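Local coordinates for protein fructose 1-phosphate kinase (Staphylococcus aureus, PDB 2JG5) that probably phosphorylates fructose 1-phosphate to fructose 1,6-bisphosphate with ATP, as a pfkB-family sugar kinase of the ribokinase clan, at residues Arg44-Thr48 with Leu49-Ser53; Ser137-Pro140 with Ser141-Ala145. All blocks are in the same frame, centred on the assembly; numbering follows the deposited sequence.

Interaction 1: Arg44-Thr48 with Leu49-Ser53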
ATOM      1  N   ARG A  44      -9.268   1.510  19.603  1.00 32.03           N
ATOM      2  CA  ARG A  44      -9.821   0.204  19.244  1.00 32.24           C
ATOM      3  C   ARG A  44     -10.171  -0.613  20.491  1.00 31.90           C
ATOM      4  O   ARG A  44     -11.246  -1.224  20.556  1.00 32.08           O
ATOM      5  CB  ARG A  44      -8.867  -0.588  18.352  1.00 31.91           C
ATOM      6  CG  ARG A  44      -8.809  -0.167  16.888  1.00 33.89           C
ATOM      7  CD  ARG A  44      -8.519  -1.395  16.046  1.00 35.32           C
ATOM      8  NE  ARG A  44      -8.208  -1.123  14.643  1.00 39.36           N
ATOM      9  CZ  ARG A  44      -8.980  -1.480  13.610  1.00 40.35           C
ATOM     10  NH1 ARG A  44     -10.129  -2.121  13.823  1.00 40.76           N
ATOM     11  NH2 ARG A  44      -8.608  -1.204  12.359  1.00 39.45           N
ATOM     12  N   VAL A  45      -9.281  -0.613  21.480  1.00 31.39           N
ATOM     13  CA  VAL A  45      -9.549  -1.339  22.723  1.00 31.36           C
ATOM     14  C   VAL A  45     -10.612  -0.630  23.573  1.00 30.98           C
ATOM     15  O   VAL A  45     -11.493  -1.285  24.130  1.00 30.82           O
ATOM     16  CB  VAL A  45      -8.269  -1.632  23.546  1.00 31.33           C
ATOM     17  CG1 VAL A  45      -8.597  -2.502  24.760  1.00 30.91           C
ATOM     18  CG2 VAL A  45      -7.231  -2.329  22.683  1.00 31.46           C
ATOM     19  N   LEU A  46     -10.550   0.698  23.645  1.00 30.86           N
ATOM     20  CA  LEU A  46     -11.584   1.441  24.364  1.00 30.60           C
ATOM     21  C   LEU A  46     -12.933   1.064  23.771  1.00 30.88           C
ATOM     22  O   LEU A  46     -13.880   0.814  24.513  1.00 30.87           O
ATOM     23  CB  LEU A  46     -11.366   2.959  24.310  1.00 30.40           C
ATOM     24  CG  LEU A  46     -10.265   3.619  25.154  1.00 29.78           C
ATOM     25  CD1 LEU A  46     -10.088   5.084  24.758  1.00 28.05           C
ATOM     26  CD2 LEU A  46     -10.509   3.499  26.675  1.00 28.27           C
ATOM     27  N   LYS A  47     -12.996   0.980  22.437  1.00 30.94           N
ATOM     28  CA  LYS A  47     -14.233   0.601  21.732  1.00 30.96           C
ATOM     29  C   LYS A  47     -14.759  -0.787  22.090  1.00 30.63           C
ATOM     30  O   LYS A  47     -15.953  -0.943  22.371  1.00 30.57           O
ATOM     31  CB  LYS A  47     -14.064   0.714  20.212  1.00 31.00           C
ATOM     32  CG  LYS A  47     -15.371   0.575  19.443  1.00 31.71           C
ATOM     33  CD  LYS A  47     -16.346   1.686  19.826  1.00 33.36           C
ATOM     34  CE  LYS A  47     -17.785   1.330  19.468  1.00 33.85           C
ATOM     35  NZ  LYS A  47     -18.653   2.525  19.660  1.00 34.57           N
ATOM     36  N   THR A  48     -13.866  -1.779  22.051  1.00 30.54           N
ATOM     37  CA  THR A  48     -14.121  -3.147  22.531  1.00 30.47           C
ATOM     38  C   THR A  48     -14.698  -3.140  23.966  1.00 30.42           C
ATOM     39  O   THR A  48     -15.455  -4.029  24.342  1.00 30.60           O
ATOM     40  CB  THR A  48     -12.802  -3.985  22.482  1.00 30.61           C
ATOM     41  OG1 THR A  48     -12.300  -4.036  21.137  1.00 30.70           O
ATOM     42  CG2 THR A  48     -13.005  -5.388  22.967  1.00 30.10           C
ATOM     43  N   LEU A  49     -14.344  -2.120  24.746  1.00 30.25           N
ATOM     44  CA  LEU A  49     -14.785  -1.995  26.131  1.00 30.13           C
ATOM     45  C   LEU A  49     -16.010  -1.111  26.270  1.00 30.40           C
ATOM     46  O   LEU A  49     -16.474  -0.857  27.388  1.00 30.81           O
ATOM     47  CB  LEU A  49     -13.651  -1.459  27.016  1.00 30.06           C
ATOM     48  CG  LEU A  49     -12.396  -2.336  27.155  1.00 28.97           C
ATOM     49  CD1 LEU A  49     -11.233  -1.519  27.719  1.00 28.68           C
ATOM     50  CD2 LEU A  49     -12.674  -3.566  28.016  1.00 28.21           C
ATOM     51  N   ASP A  50     -16.543  -0.660  25.136  1.00 30.49           N
ATOM     52  CA  ASP A  50     -17.764   0.167  25.100  1.00 30.82           C
ATOM     53  C   ASP A  50     -17.504   1.600  25.561  1.00 30.41           C
ATOM     54  O   ASP A  50     -18.338   2.205  26.235  1.00 30.37           O
ATOM     55  CB  ASP A  50     -18.898  -0.450  25.948  1.00 30.56           C
ATOM     56  CG  ASP A  50     -19.460  -1.725  25.352  1.00 31.42           C
ATOM     57  OD1 ASP A  50     -19.625  -1.791  24.114  1.00 32.79           O
ATOM     58  OD2 ASP A  50     -19.766  -2.660  26.127  1.00 31.76           O
ATOM     59  N   VAL A  51     -16.342   2.136  25.210  1.00 30.28           N
ATOM     60  CA  VAL A  51     -15.991   3.480  25.632  1.00 30.19           C
ATOM     61  C   VAL A  51     -15.609   4.306  24.427  1.00 30.30           C
ATOM     62  O   VAL A  51     -14.700   3.939  23.673  1.00 30.42           O
ATOM     63  CB  VAL A  51     -14.879   3.498  26.719  1.00 30.02           C
ATOM     64  CG1 VAL A  51     -14.475   4.927  27.053  1.00 30.08           C
ATOM     65  CG2 VAL A  51     -15.355   2.791  27.999  1.00 29.98           C
ATOM     66  N   GLU A  52     -16.321   5.423  24.257  1.00 30.39           N
ATOM     67  CA  GLU A  52     -16.094   6.342  23.148  1.00 30.66           C
ATOM     68  C   GLU A  52     -14.756   7.051  23.250  1.00 30.49           C
ATOM     69  O   GLU A  52     -14.186   7.225  24.336  1.00 30.70           O
ATOM     70  CB  GLU A  52     -17.211   7.387  23.019  1.00 30.84           C
ATOM     71  CG  GLU A  52     -18.626   6.832  22.858  1.00 33.26           C
ATOM     72  CD  GLU A  52     -18.783   5.923  21.652  1.00 36.44           C
ATOM     73  OE1 GLU A  52     -18.020   6.064  20.664  1.00 37.37           O
ATOM     74  OE2 GLU A  52     -19.689   5.067  21.693  1.00 38.06           O
ATOM     75  N   SER A  53     -14.263   7.445  22.087  1.00 30.19           N
ATOM     76  CA  SER A  53     -13.048   8.214  21.976  1.00 30.17           C
ATOM     77  C   SER A  53     -13.026   8.712  20.554  1.00 30.03           C
ATOM     78  O   SER A  53     -13.674   8.141  19.671  1.00 30.07           O
ATOM     79  CB  SER A  53     -11.815   7.354  22.261  1.00 30.11           C
ATOM     80  OG  SER A  53     -11.601   6.416  21.221  1.00 30.40           O
TER
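Leu-46 and Val-51 meet where helix 38-48 ends in a Schellman motif and the chain turns back toward strand 54-56. The carbonyl oxygen of Leu-46 takes two bonds from opposite faces of its plane, one from Leu-49 N and one from Val-51 N, the latter at 2.9 Å. Asp-50 N bonds to Lys-47 O at 2.8 Å, and the positive phi of Asp-50 (74°) lets the backbone reverse here. Followed outward, the Leu-46 side chain lies along the returning chain: CB is 3.5 Å from Val-51 O, CD1 rests 3.8 Å from Ser-53 CB, and CD2 faces Val-51 CG1 at 4.2 Å. Chi1 (-74°) sets CG anti to the carbonyl carbon, and chi2 (170°) then directs CD1 to Ser-53 and CD2 to Val-51. Leu-49 lies alongside Val-45, its CD1 4.1 Å from Val-45 CG1, and both side chains pack on helix 247-260. At the more open side Lys-47 bends at chi2 and runs beside Glu-52 to a long salt bridge, NZ to OE2 3.4 Å; NZ also makes a weak bond to Ala-75 O. Thr-48 OG1 gives a second bond, 3.1 Å, to Arg-44 O, which already accepts from Thr-48 N. Leu-46 O and Lys-47 O are thus satisfied locally, while the Arg-288 guanidinium, paired with Asp-50 OD2, probably offsets both that carboxylate and the negative end of the helix dipole.

Interaction 2: Ser137-Pro140 with Ser141-Ala145; sequences SSIP and SDAYA
Pro-140 and Ala-143 are joined by the one hydrogen bond of this contact, from Ala-143 N to Pro-140 O at 2.8 Å, which closes a type I beta turn just as helix 143-154 begins. The N-H...O angle of 131° shows a bent bond. Apolar contact accompanies it: CD1 of Ile-139 reaches CB of Ala-143 at 3.7 Å. Ile-139 holds CG1 between its backbone N and carbonyl carbon (chi1 73°), and from there the extended CG1-CD1 arm runs forward to the first helical residue. The polar side chain at the N-cap position behaves differently. Asp-142 makes no capping bond; its carboxylate turns back to the CB edge of the proline ring, with OD2 3.3 Å from Pro-140 CB, and OD2 is bonded to Gln-146 NE2 one turn into the helix. In the fold, the segment links the end of strand 128-132 to helix 143-154, as part of a beta-alpha-beta crossover toward strand 157-161. Ile-139, Pro-140 and Ala-143 all lean on Phe-113 of helix 110-120, and Tyr-144 packs against helix 164-170.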
ATOM      1  N   SER A 137       9.735  12.908  12.382  1.00 30.95           N
ATOM      2  CA  SER A 137      10.835  13.867  12.270  1.00 30.42           C
ATOM      3  C   SER A 137      10.383  15.270  11.888  1.00 30.04           C
ATOM      4  O   SER A 137      11.042  16.241  12.243  1.00 29.98           O
ATOM      5  CB  SER A 137      11.839  13.376  11.234  1.00 30.44           C
ATOM      6  OG  SER A 137      11.187  13.048  10.021  1.00 30.07           O
ATOM      7  N   SER A 138       9.265  15.362  11.164  1.00 29.49           N
ATOM      8  CA  SER A 138       8.763  16.636  10.647  1.00 29.16           C
ATOM      9  C   SER A 138       7.955  17.469  11.657  1.00 29.33           C
ATOM     10  O   SER A 138       7.675  18.643  11.402  1.00 29.79           O
ATOM     11  CB  SER A 138       7.955  16.422   9.356  1.00 29.11           C
ATOM     12  OG  SER A 138       6.848  15.575   9.582  1.00 27.24           O
ATOM     13  N   ILE A 139       7.593  16.879  12.798  1.00 28.66           N
ATOM     14  CA  ILE A 139       6.940  17.648  13.864  1.00 28.33           C
ATOM     15  C   ILE A 139       7.911  17.989  15.013  1.00 28.29           C
ATOM     16  O   ILE A 139       8.989  17.406  15.097  1.00 28.21           O
ATOM     17  CB  ILE A 139       5.605  16.985  14.361  1.00 28.46           C
ATOM     18  CG1 ILE A 139       5.866  15.737  15.214  1.00 27.75           C
ATOM     19  CG2 ILE A 139       4.677  16.705  13.180  1.00 27.74           C
ATOM     20  CD1 ILE A 139       4.681  15.338  16.080  1.00 27.91           C
ATOM     21  N   PRO A 140       7.542  18.948  15.888  1.00 28.33           N
ATOM     22  CA  PRO A 140       8.463  19.397  16.932  1.00 28.39           C
ATOM     23  C   PRO A 140       8.902  18.240  17.805  1.00 28.62           C
ATOM     24  O   PRO A 140       8.064  17.462  18.257  1.00 29.20           O
ATOM     25  CB  PRO A 140       7.615  20.362  17.758  1.00 28.05           C
ATOM     26  CG  PRO A 140       6.586  20.838  16.839  1.00 28.87           C
ATOM     27  CD  PRO A 140       6.255  19.662  15.968  1.00 28.60           C
ATOM     28  N   SER A 141      10.199  18.099  18.042  1.00 28.65           N
ATOM     29  CA  SER A 141      10.646  16.947  18.826  1.00 29.03           C
ATOM     30  C   SER A 141      10.112  17.019  20.262  1.00 28.97           C
ATOM     31  O   SER A 141      10.026  15.994  20.946  1.00 29.06           O
ATOM     32  CB  SER A 141      12.166  16.743  18.756  1.00 29.11           C
ATOM     33  OG  SER A 141      12.888  17.909  19.117  1.00 30.41           O
ATOM     34  N   ASP A 142       9.725  18.225  20.692  1.00 28.67           N
ATOM     35  CA  ASP A 142       9.083  18.426  21.992  1.00 28.27           C
ATOM     36  C   ASP A 142       7.553  18.438  21.877  1.00 28.17           C
ATOM     37  O   ASP A 142       6.877  19.058  22.697  1.00 28.30           O
ATOM     38  CB  ASP A 142       9.594  19.700  22.670  1.00 28.29           C
ATOM     39  CG  ASP A 142       9.019  20.996  22.051  1.00 29.56           C
ATOM     40  OD1 ASP A 142       9.079  22.039  22.748  1.00 29.75           O
ATOM     41  OD2 ASP A 142       8.524  20.989  20.894  1.00 28.61           O
ATOM     42  N   ALA A 143       7.023  17.740  20.868  1.00 27.87           N
ATOM     43  CA  ALA A 143       5.585  17.680  20.596  1.00 27.85           C
ATOM     44  C   ALA A 143       4.750  17.187  21.781  1.00 28.10           C
ATOM     45  O   ALA A 143       3.644  17.680  22.002  1.00 28.36           O
ATOM     46  CB  ALA A 143       5.318  16.830  19.385  1.00 27.99           C
ATOM     47  N   TYR A 144       5.276  16.226  22.541  1.00 28.08           N
ATOM     48  CA  TYR A 144       4.588  15.735  23.742  1.00 27.99           C
ATOM     49  C   TYR A 144       4.375  16.863  24.743  1.00 27.69           C
ATOM     50  O   TYR A 144       3.264  17.038  25.266  1.00 28.11           O
ATOM     51  CB  TYR A 144       5.338  14.554  24.386  1.00 27.81           C
ATOM     52  CG  TYR A 144       4.895  13.217  23.838  1.00 28.28           C
ATOM     53  CD1 TYR A 144       3.890  12.484  24.475  1.00 29.32           C
ATOM     54  CD2 TYR A 144       5.458  12.688  22.672  1.00 28.13           C
ATOM     55  CE1 TYR A 144       3.461  11.259  23.972  1.00 27.81           C
ATOM     56  CE2 TYR A 144       5.033  11.469  22.161  1.00 27.74           C
ATOM     57  CZ  TYR A 144       4.025  10.768  22.819  1.00 28.10           C
ATOM     58  OH  TYR A 144       3.588   9.561  22.333  1.00 29.81           O
ATOM     59  N   ALA A 145       5.431  17.636  24.977  1.00 26.99           N
ATOM     60  CA  ALA A 145       5.408  18.734  25.925  1.00 26.67           C
ATOM     61  C   ALA A 145       4.477  19.857  25.485  1.00 26.47           C
ATOM     62  O   ALA A 145       3.847  20.498  26.319  1.00 26.71           O
ATOM     63  CB  ALA A 145       6.822  19.284  26.129  1.00 26.64           C
TER

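Overall arrangement
The two contacts illustrate opposite ends of helices in one alpha/beta fold. Interaction 1 comes first along the chain and finishes helix 38-48 before strand 54-56; interaction 2 follows and starts helix 143-154 after strand 128-132. Strands 54-56 and 128-132 belong to the same central parallel sheet, with strand 2-6 between them. The contacts lie on opposite sides of the chain's centre, their own centres 27 Å apart and their nearest atoms about 15 Å apart, so they do not touch. Each shapes a connection between a helix and a strand of this central sheet, the scaffold shared by ribokinase-like sugar kinases.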